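Side-chain contacts in Cif (Cell cycle inhibiting factor) (Escherichia coli, PDB 3EFY), which deamidates a glutamine side chain of host NEDD8 to glutamate, which abolishes cullin-RING ubiquitin ligase activity and inhibits the host cell cycle: residues 20-23 with 28-31; 57-62 with 68-73; 117-122 with 134-139. All coordinates share one frame; numbering follows the deposited sequence.

Contact 1: residues 20-23 with 28-31; sequences LFLD and SYCF
L22, in the last turn of helix 10-22, touches Y29 with one methyl. Its CD1 lies 4.0 Å from CD1 of the Y29 ring, and the approach to the ring is oblique. D23 follows as the first residue past the helix end, and its carboxylate receives the chain as it turns back. OD1 of D23 accepts the backbone N-H of Y29 at 2.9 Å. The bond is nearly straight, 169° at the hydrogen. The N-H comes in on the syn side of the carboxylate, tilted 31° out of its plane. A water donates both to OD2 of D23, at 2.6 Å, and to the carbonyl O of Y29, at 2.9 Å. One carboxylate thus holds Y29 directly at its N-H and, through a water, at its carbonyl. CB of Y29 starts toward 20-23, the ring then leads away, and L22 meets it only at CD1. The Y29 hydroxyl bonds to Q162 of strand 159-166. S28 OG bonds to the carbonyl O of Y29 of the second subunit, so this turn is also part of the dimer interface. L22 packs on V56 of strand 54-61 and on F164 and Y166 of strand 159-166, while Y29 lies against helix 10-22 and R58.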
loop_
_atom_site.group_PDB
_atom_site.type_symbol
_atom_site.label_atom_id
_atom_site.label_comp_id
_atom_site.label_asym_id
_atom_site.label_seq_id
_atom_site.Cartn_x
_atom_site.Cartn_y
_atom_site.Cartn_z
ATOM N N LEU A 20 3.282 -3.960 -2.649
ATOM C CA LEU A 20 4.606 -3.357 -2.459
ATOM C C LEU A 20 5.486 -3.525 -3.669
ATOM O O LEU A 20 6.227 -2.612 -4.054
ATOM C CB LEU A 20 5.322 -3.945 -1.213
ATOM C CG LEU A 20 4.736 -3.413 0.103
ATOM C CD1 LEU A 20 5.350 -4.179 1.272
ATOM C CD2 LEU A 20 4.988 -1.901 0.303
ATOM N N PHE A 21 5.461 -4.707 -4.273
ATOM C CA PHE A 21 6.298 -4.937 -5.459
ATOM C C PHE A 21 5.807 -4.237 -6.708
ATOM O O PHE A 21 6.615 -3.855 -7.550
ATOM C CB PHE A 21 6.444 -6.419 -5.763
ATOM C CG PHE A 21 7.541 -7.088 -4.940
ATOM C CD1 PHE A 21 8.844 -7.182 -5.395
ATOM C CD2 PHE A 21 7.294 -7.555 -3.663
ATOM C CE1 PHE A 21 9.843 -7.748 -4.614
ATOM C CE2 PHE A 21 8.282 -8.111 -2.909
ATOM C CZ PHE A 21 9.566 -8.213 -3.361
ATOM N N LEU A 22 4.499 -4.140 -6.859
ATOM C CA LEU A 22 3.852 -3.830 -8.145
ATOM C C LEU A 22 3.170 -2.492 -8.295
ATOM O O LEU A 22 3.063 -1.995 -9.437
ATOM C CB LEU A 22 2.846 -4.918 -8.483
ATOM C CG LEU A 22 3.409 -6.330 -8.525
ATOM C CD1 LEU A 22 2.310 -7.423 -8.726
ATOM C CD2 LEU A 22 4.491 -6.487 -9.621
ATOM N N ASP A 23 2.712 -1.888 -7.207
ATOM C CA ASP A 23 1.921 -0.672 -7.339
ATOM C C ASP A 23 2.772 0.494 -7.816
ATOM O O ASP A 23 3.894 0.700 -7.372
ATOM C CB ASP A 23 1.232 -0.315 -6.050
ATOM C CG ASP A 23 0.015 -1.203 -5.740
ATOM O OD1 ASP A 23 -0.230 -2.146 -6.479
ATOM O OD2 ASP A 23 -0.654 -0.936 -4.723
ATOM N N SER A 28 -2.619 -0.511 -9.857
ATOM C CA SER A 28 -2.834 -0.958 -8.486
ATOM C C SER A 28 -3.269 -2.427 -8.508
ATOM O O SER A 28 -4.308 -2.787 -9.057
ATOM C CB SER A 28 -3.893 -0.122 -7.749
ATOM O OG SER A 28 -3.444 1.205 -7.623
ATOM N N TYR A 29 -2.458 -3.264 -7.895
ATOM C CA TYR A 29 -2.720 -4.684 -7.761
ATOM C C TYR A 29 -4.020 -4.912 -6.974
ATOM O O TYR A 29 -4.240 -4.272 -5.963
ATOM C CB TYR A 29 -1.549 -5.344 -7.002
ATOM C CG TYR A 29 -1.744 -6.793 -6.645
ATOM C CD1 TYR A 29 -1.479 -7.804 -7.572
ATOM C CD2 TYR A 29 -2.263 -7.161 -5.419
ATOM C CE1 TYR A 29 -1.671 -9.145 -7.241
ATOM C CE2 TYR A 29 -2.490 -8.486 -5.122
ATOM C CZ TYR A 29 -2.200 -9.458 -6.028
ATOM O OH TYR A 29 -2.400 -10.784 -5.728
ATOM N N CYS A 30 -4.848 -5.836 -7.459
ATOM C CA CYS A 30 -6.057 -6.205 -6.780
ATOM C C CYS A 30 -6.244 -7.730 -6.940
ATOM O O CYS A 30 -6.671 -8.216 -7.976
ATOM C CB CYS A 30 -7.225 -5.417 -7.350
ATOM S SG CYS A 30 -8.777 -5.783 -6.515
ATOM N N PHE A 31 -5.923 -8.460 -5.877
ATOM C CA PHE A 31 -5.914 -9.914 -5.885
ATOM C C PHE A 31 -7.094 -10.557 -6.606
ATOM O O PHE A 31 -6.922 -11.430 -7.441
ATOM C CB PHE A 31 -5.841 -10.432 -4.441
ATOM C CG PHE A 31 -6.056 -11.899 -4.327
ATOM C CD1 PHE A 31 -5.100 -12.810 -4.791
ATOM C CD2 PHE A 31 -7.223 -12.382 -3.786
ATOM C CE1 PHE A 31 -5.303 -14.145 -4.705
ATOM C CE2 PHE A 31 -7.430 -13.743 -3.679
ATOM C CZ PHE A 31 -6.477 -14.635 -4.148
HETATM O O HOH W 1 -3.092 -1.910 -4.774
#

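Contact 2: residues 57-62 with 68-73; sequences LRVNDG and YIVDIP
The Y68 ring carries V59 on one face and D61 at its edge. V59 CB sits over the face, offset toward the rim, 3.9 Å from the ring centroid in a CH-pi contact. V59 CG1 reaches on to CZ of Y68 at 3.5 Å. Near the ring plane, Y68 OH donates to OD2 of D61 at 2.7 Å. The hydroxyl meets the anti side of the carboxylate, and the carboxylate and ring planes are 57° apart. Y68 also meets F137 edge-to-face and packs against the active-site residues H66 and Q86. CG of Y68 stands between the backbone N and the carbonyl carbon (chi1 46°), which lays the ring across V59. Strands 54-61 and 66-72 form a beta hairpin of two inner strands of the five-stranded antiparallel sheet. The hairpin belongs to the Cif family region, of the CA peptidase clan, consistent with a papain-like core. V59 with Y68 and L57 with V70 are hydrogen-bonded pairs. R58 with I69, between them, is a non-hydrogen-bonded pair. L57, V59, Y68 and V70 share one face of the sheet. On the other, I69 CD1 touches CG of R58 at 3.8 Å. The R58 chain is extended, and its NE hydrogen-bonds OD1 of N15 on helix 10-22.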
loop_
_atom_site.group_PDB
_atom_site.type_symbol
_atom_site.label_atom_id
_atom_site.label_comp_id
_atom_site.label_asym_id
_atom_site.label_seq_id
_atom_site.Cartn_x
_atom_site.Cartn_y
_atom_site.Cartn_z
ATOM N N LEU A 57 5.907 -14.087 -7.553
ATOM C CA LEU A 57 4.951 -15.143 -7.675
ATOM C C LEU A 57 4.120 -15.239 -6.411
ATOM O O LEU A 57 4.669 -15.506 -5.301
ATOM C CB LEU A 57 5.661 -16.464 -7.925
ATOM C CG LEU A 57 4.861 -17.728 -8.049
ATOM C CD1 LEU A 57 4.065 -17.765 -9.387
ATOM C CD2 LEU A 57 5.811 -18.952 -7.999
ATOM N N ARG A 58 2.799 -15.019 -6.561
ATOM C CA ARG A 58 1.883 -15.234 -5.427
ATOM C C ARG A 58 1.342 -16.645 -5.485
ATOM O O ARG A 58 0.827 -17.072 -6.518
ATOM C CB ARG A 58 0.713 -14.241 -5.446
ATOM C CG ARG A 58 -0.098 -14.327 -4.156
ATOM C CD ARG A 58 -1.429 -13.652 -4.352
ATOM N NE ARG A 58 -2.209 -13.550 -3.114
ATOM C CZ ARG A 58 -2.813 -14.562 -2.492
ATOM N NH1 ARG A 58 -2.720 -15.799 -2.946
ATOM N NH2 ARG A 58 -3.505 -14.330 -1.376
ATOM N N VAL A 59 1.527 -17.411 -4.408
ATOM C CA VAL A 59 1.097 -18.773 -4.320
ATOM C C VAL A 59 -0.090 -18.958 -3.385
ATOM O O VAL A 59 -0.018 -18.606 -2.217
ATOM C CB VAL A 59 2.219 -19.699 -3.756
ATOM C CG1 VAL A 59 1.784 -21.163 -3.840
ATOM C CG2 VAL A 59 3.561 -19.430 -4.534
ATOM N N ASN A 60 -1.146 -19.543 -3.921
ATOM C CA ASN A 60 -2.333 -19.957 -3.131
ATOM C C ASN A 60 -2.241 -21.476 -3.085
ATOM O O ASN A 60 -2.489 -22.171 -4.078
ATOM C CB ASN A 60 -3.601 -19.448 -3.844
ATOM C CG ASN A 60 -4.656 -18.927 -2.923
ATOM O OD1 ASN A 60 -5.849 -19.259 -3.163
ATOM N ND2 ASN A 60 -4.333 -18.071 -1.935
ATOM N N ASP A 61 -1.729 -21.985 -1.962
ATOM C CA ASP A 61 -1.437 -23.386 -1.782
ATOM C C ASP A 61 -2.579 -24.046 -1.010
ATOM O O ASP A 61 -2.619 -24.005 0.198
ATOM C CB ASP A 61 -0.084 -23.478 -1.052
ATOM C CG ASP A 61 0.473 -24.869 -0.898
ATOM O OD1 ASP A 61 -0.273 -25.863 -0.942
ATOM O OD2 ASP A 61 1.732 -24.936 -0.689
ATOM N N GLY A 62 -3.462 -24.702 -1.779
ATOM C CA GLY A 62 -4.695 -25.266 -1.239
ATOM C C GLY A 62 -4.397 -26.457 -0.341
ATOM O O GLY A 62 -5.044 -26.636 0.714
ATOM N N TYR A 68 1.583 -17.426 0.126
ATOM C CA TYR A 68 2.928 -16.909 0.347
ATOM C C TYR A 68 3.499 -16.374 -0.972
ATOM O O TYR A 68 2.905 -16.603 -2.015
ATOM C CB TYR A 68 3.849 -17.993 0.957
ATOM C CG TYR A 68 3.784 -19.325 0.331
ATOM C CD1 TYR A 68 4.632 -19.679 -0.726
ATOM C CD2 TYR A 68 2.831 -20.303 0.701
ATOM C CE1 TYR A 68 4.572 -20.949 -1.306
ATOM C CE2 TYR A 68 2.757 -21.493 0.096
ATOM C CZ TYR A 68 3.607 -21.852 -0.929
ATOM O OH TYR A 68 3.510 -23.112 -1.488
ATOM N N ILE A 69 4.636 -15.697 -0.890
ATOM C CA ILE A 69 5.253 -14.999 -2.059
ATOM C C ILE A 69 6.606 -15.637 -2.347
ATOM O O ILE A 69 7.383 -15.858 -1.416
ATOM C CB ILE A 69 5.454 -13.548 -1.771
ATOM C CG1 ILE A 69 4.149 -12.799 -1.403
ATOM C CG2 ILE A 69 6.114 -12.870 -2.995
ATOM C CD1 ILE A 69 3.053 -12.950 -2.438
ATOM N N VAL A 70 6.913 -15.877 -3.627
ATOM C CA VAL A 70 8.252 -16.283 -4.072
ATOM C C VAL A 70 8.766 -15.162 -4.970
ATOM O O VAL A 70 8.096 -14.767 -5.942
ATOM C CB VAL A 70 8.218 -17.571 -4.790
ATOM C CG1 VAL A 70 9.657 -17.952 -5.279
ATOM C CG2 VAL A 70 7.673 -18.685 -3.893
ATOM N N ASP A 71 9.895 -14.596 -4.551
ATOM C CA ASP A 71 10.548 -13.454 -5.223
ATOM C C ASP A 71 11.688 -14.109 -6.035
ATOM O O ASP A 71 12.570 -14.783 -5.443
ATOM C CB ASP A 71 11.017 -12.472 -4.158
ATOM C CG ASP A 71 11.840 -11.292 -4.695
ATOM O OD1 ASP A 71 12.087 -11.231 -5.919
ATOM O OD2 ASP A 71 12.218 -10.412 -3.877
ATOM N N ILE A 72 11.681 -13.870 -7.360
ATOM C CA ILE A 72 12.650 -14.406 -8.290
ATOM C C ILE A 72 13.464 -13.247 -8.912
ATOM O O ILE A 72 13.061 -12.686 -9.913
ATOM C CB ILE A 72 12.011 -15.271 -9.370
ATOM C CG1 ILE A 72 11.120 -16.377 -8.775
ATOM C CG2 ILE A 72 13.100 -15.922 -10.272
ATOM C CD1 ILE A 72 10.151 -16.957 -9.761
ATOM N N PRO A 73 14.606 -12.896 -8.304
ATOM C CA PRO A 73 15.382 -11.803 -8.899
ATOM C C PRO A 73 15.966 -12.171 -10.265
ATOM O O PRO A 73 15.951 -13.334 -10.676
ATOM C CB PRO A 73 16.510 -11.593 -7.900
ATOM C CG PRO A 73 15.908 -12.060 -6.577
ATOM C CD PRO A 73 15.133 -13.248 -6.961
#

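Contact 3: residues 117-122 with 134-139; sequences CNYFSC and ATLFDI
Y119 presents one face of its ring to the edge of F137. The two rings form a T-shaped (edge-to-face) pair, with centroids 5.3 Å apart and planes at 71°. F137 CE2 stands over the Y119 face, offset toward the rim, and lies 3.9 Å from CE2 of Y119. This is a helix-helix contact. It joins helix 113-124 to the last turn of helix 130-137, the next helix in the chain. The backbones stay well apart: the nearest CA atoms, those of Y119 and L136, are 8.8 Å from each other. Large side chains bridge the gap.

Y119 uses two parts of its side chain. The ring meets F137, while CB and CG meet the tip of L136, which crosses the tyrosine obliquely. L136 and F137 are adjacent in sequence, and both start out toward helix 113-124. With chi1 160° the Y119 ring swings away from its own backbone N and out to F137. The Y119 hydroxyl reaches beyond F137 and hydrogen-bonds OD2 of D61, which ties the end of the side chain to strand 54-61.

The F137 side chain comes within about 4 Å (nearest atoms) of those of the active-site residues H66 and Q86. The carbonyl O of F137 accepts a hydrogen bond from NE2 of Q86. The helix stops here. D138 is the first residue with non-helical backbone angles, although its N still bonds to O of A134. The closest approach between the two segments is made by a methyl, CD1 of L136, which lies 3.4 Å from CB of Y119.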
loop_
_atom_site.group_PDB
_atom_site.type_symbol
_atom_site.label_atom_id
_atom_site.label_comp_id
_atom_site.label_asym_id
_atom_site.label_seq_id
_atom_site.Cartn_x
_atom_site.Cartn_y
_atom_site.Cartn_z
ATOM N N CYS A 117 9.876 -25.316 -6.428
ATOM C CA CYS A 117 9.198 -25.957 -7.533
ATOM C C CYS A 117 9.036 -27.481 -7.381
ATOM O O CYS A 117 7.997 -28.070 -7.703
ATOM C CB CYS A 117 9.864 -25.567 -8.859
ATOM S SG CYS A 117 9.532 -23.818 -9.227
ATOM N N ASN A 118 10.061 -28.131 -6.868
ATOM C CA ASN A 118 9.972 -29.546 -6.577
ATOM C C ASN A 118 8.884 -29.773 -5.538
ATOM O O ASN A 118 8.085 -30.703 -5.668
ATOM C CB ASN A 118 11.290 -30.075 -6.045
ATOM C CG ASN A 118 11.209 -31.568 -5.658
ATOM O OD1 ASN A 118 11.191 -31.927 -4.471
ATOM N ND2 ASN A 118 11.120 -32.440 -6.668
ATOM N N TYR A 119 8.824 -28.900 -4.536
ATOM C CA TYR A 119 7.742 -28.975 -3.534
ATOM C C TYR A 119 6.352 -28.893 -4.193
ATOM O O TYR A 119 5.453 -29.701 -3.912
ATOM C CB TYR A 119 7.928 -27.902 -2.383
ATOM C CG TYR A 119 6.659 -27.648 -1.654
ATOM C CD1 TYR A 119 6.170 -28.568 -0.732
ATOM C CD2 TYR A 119 5.839 -26.562 -1.998
ATOM C CE1 TYR A 119 4.952 -28.401 -0.141
ATOM C CE2 TYR A 119 4.624 -26.369 -1.390
ATOM C CZ TYR A 119 4.180 -27.289 -0.459
ATOM O OH TYR A 119 2.963 -27.164 0.120
ATOM N N PHE A 120 6.136 -27.917 -5.093
ATOM C CA PHE A 120 4.841 -27.799 -5.762
ATOM C C PHE A 120 4.492 -29.112 -6.467
ATOM O O PHE A 120 3.356 -29.619 -6.397
ATOM C CB PHE A 120 4.839 -26.688 -6.842
ATOM C CG PHE A 120 5.094 -25.287 -6.341
ATOM C CD1 PHE A 120 4.729 -24.862 -5.102
ATOM C CD2 PHE A 120 5.674 -24.366 -7.197
ATOM C CE1 PHE A 120 4.996 -23.595 -4.704
ATOM C CE2 PHE A 120 5.902 -23.111 -6.825
ATOM C CZ PHE A 120 5.582 -22.696 -5.583
ATOM N N SER A 121 5.489 -29.661 -7.151
ATOM C CA SER A 121 5.284 -30.888 -7.904
ATOM C C SER A 121 4.900 -32.059 -6.985
ATOM O O SER A 121 3.934 -32.757 -7.241
ATOM C CB SER A 121 6.525 -31.231 -8.725
ATOM O OG SER A 121 6.215 -32.365 -9.517
ATOM N N CYS A 122 5.639 -32.233 -5.906
ATOM C CA CYS A 122 5.331 -33.292 -4.926
ATOM C C CYS A 122 3.949 -33.123 -4.296
ATOM O O CYS A 122 3.161 -34.059 -4.275
ATOM C CB CYS A 122 6.383 -33.328 -3.824
ATOM S SG CYS A 122 7.997 -33.865 -4.375
ATOM N N ALA A 134 8.985 -28.548 6.267
ATOM C CA ALA A 134 9.676 -27.824 7.326
ATOM C C ALA A 134 10.847 -27.017 6.865
ATOM O O ALA A 134 11.062 -25.893 7.326
ATOM C CB ALA A 134 10.140 -28.779 8.429
ATOM N N THR A 135 11.629 -27.568 5.942
ATOM C CA THR A 135 12.799 -26.869 5.403
ATOM C C THR A 135 12.422 -25.566 4.698
ATOM O O THR A 135 13.070 -24.560 4.861
ATOM C CB THR A 135 13.609 -27.744 4.475
ATOM O OG1 THR A 135 14.203 -28.803 5.260
ATOM C CG2 THR A 135 14.734 -26.964 3.828
ATOM N N LEU A 136 11.299 -25.599 4.006
ATOM C CA LEU A 136 10.829 -24.415 3.266
ATOM C C LEU A 136 10.082 -23.399 4.142
ATOM O O LEU A 136 10.276 -22.194 3.990
ATOM C CB LEU A 136 9.945 -24.839 2.099
ATOM C CG LEU A 136 10.694 -25.528 0.944
ATOM C CD1 LEU A 136 9.732 -26.245 -0.022
ATOM C CD2 LEU A 136 11.599 -24.461 0.229
ATOM N N PHE A 137 9.212 -23.893 5.041
ATOM C CA PHE A 137 8.202 -23.016 5.629
ATOM C C PHE A 137 8.340 -22.761 7.134
ATOM O O PHE A 137 7.815 -21.776 7.631
ATOM C CB PHE A 137 6.794 -23.563 5.361
ATOM C CG PHE A 137 6.417 -23.610 3.893
ATOM C CD1 PHE A 137 6.039 -22.447 3.241
ATOM C CD2 PHE A 137 6.429 -24.799 3.192
ATOM C CE1 PHE A 137 5.737 -22.481 1.864
ATOM C CE2 PHE A 137 6.111 -24.835 1.858
ATOM C CZ PHE A 137 5.776 -23.663 1.193
ATOM N N ASP A 138 9.026 -23.671 7.851
ATOM C CA ASP A 138 9.183 -23.505 9.305
ATOM C C ASP A 138 10.398 -22.641 9.675
ATOM O O ASP A 138 11.483 -22.822 9.149
ATOM C CB ASP A 138 9.210 -24.866 9.999
ATOM C CG ASP A 138 9.079 -24.717 11.524
ATOM O OD1 ASP A 138 7.964 -24.439 12.014
ATOM O OD2 ASP A 138 10.129 -24.715 12.199
ATOM N N ILE A 139 10.224 -21.703 10.595
ATOM C CA ILE A 139 11.261 -20.751 10.940
ATOM C C ILE A 139 12.547 -21.440 11.468
ATOM O O ILE A 139 13.653 -20.940 11.275
ATOM C CB ILE A 139 10.746 -19.678 11.922
ATOM C CG1 ILE A 139 11.679 -18.460 11.916
ATOM C CG2 ILE A 139 10.457 -20.297 13.305
ATOM C CD1 ILE A 139 11.209 -17.225 12.648
#

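In the fold
The three contacts follow one another along the chain, with contact 2 between the others in space. Contacts 1 and 3 lie on opposite sides of the chain's centre, their own centres about 25 Å apart. R58 links contact 1 to contact 2: its CD is 3.3 Å from Y29 OH and its CZ 3.4 Å from F31 CE1. D61 and Y68 link contact 2 to contact 3. D61 OD2 lies 2.7 Å from Y119 OH, a probable hydrogen bond, and Y68 CZ is 3.5 Å from F137 CZ. Y68 and F137 both pack near H66 and Q86, which with C10 make up the active site. Contact 1 lies away from it.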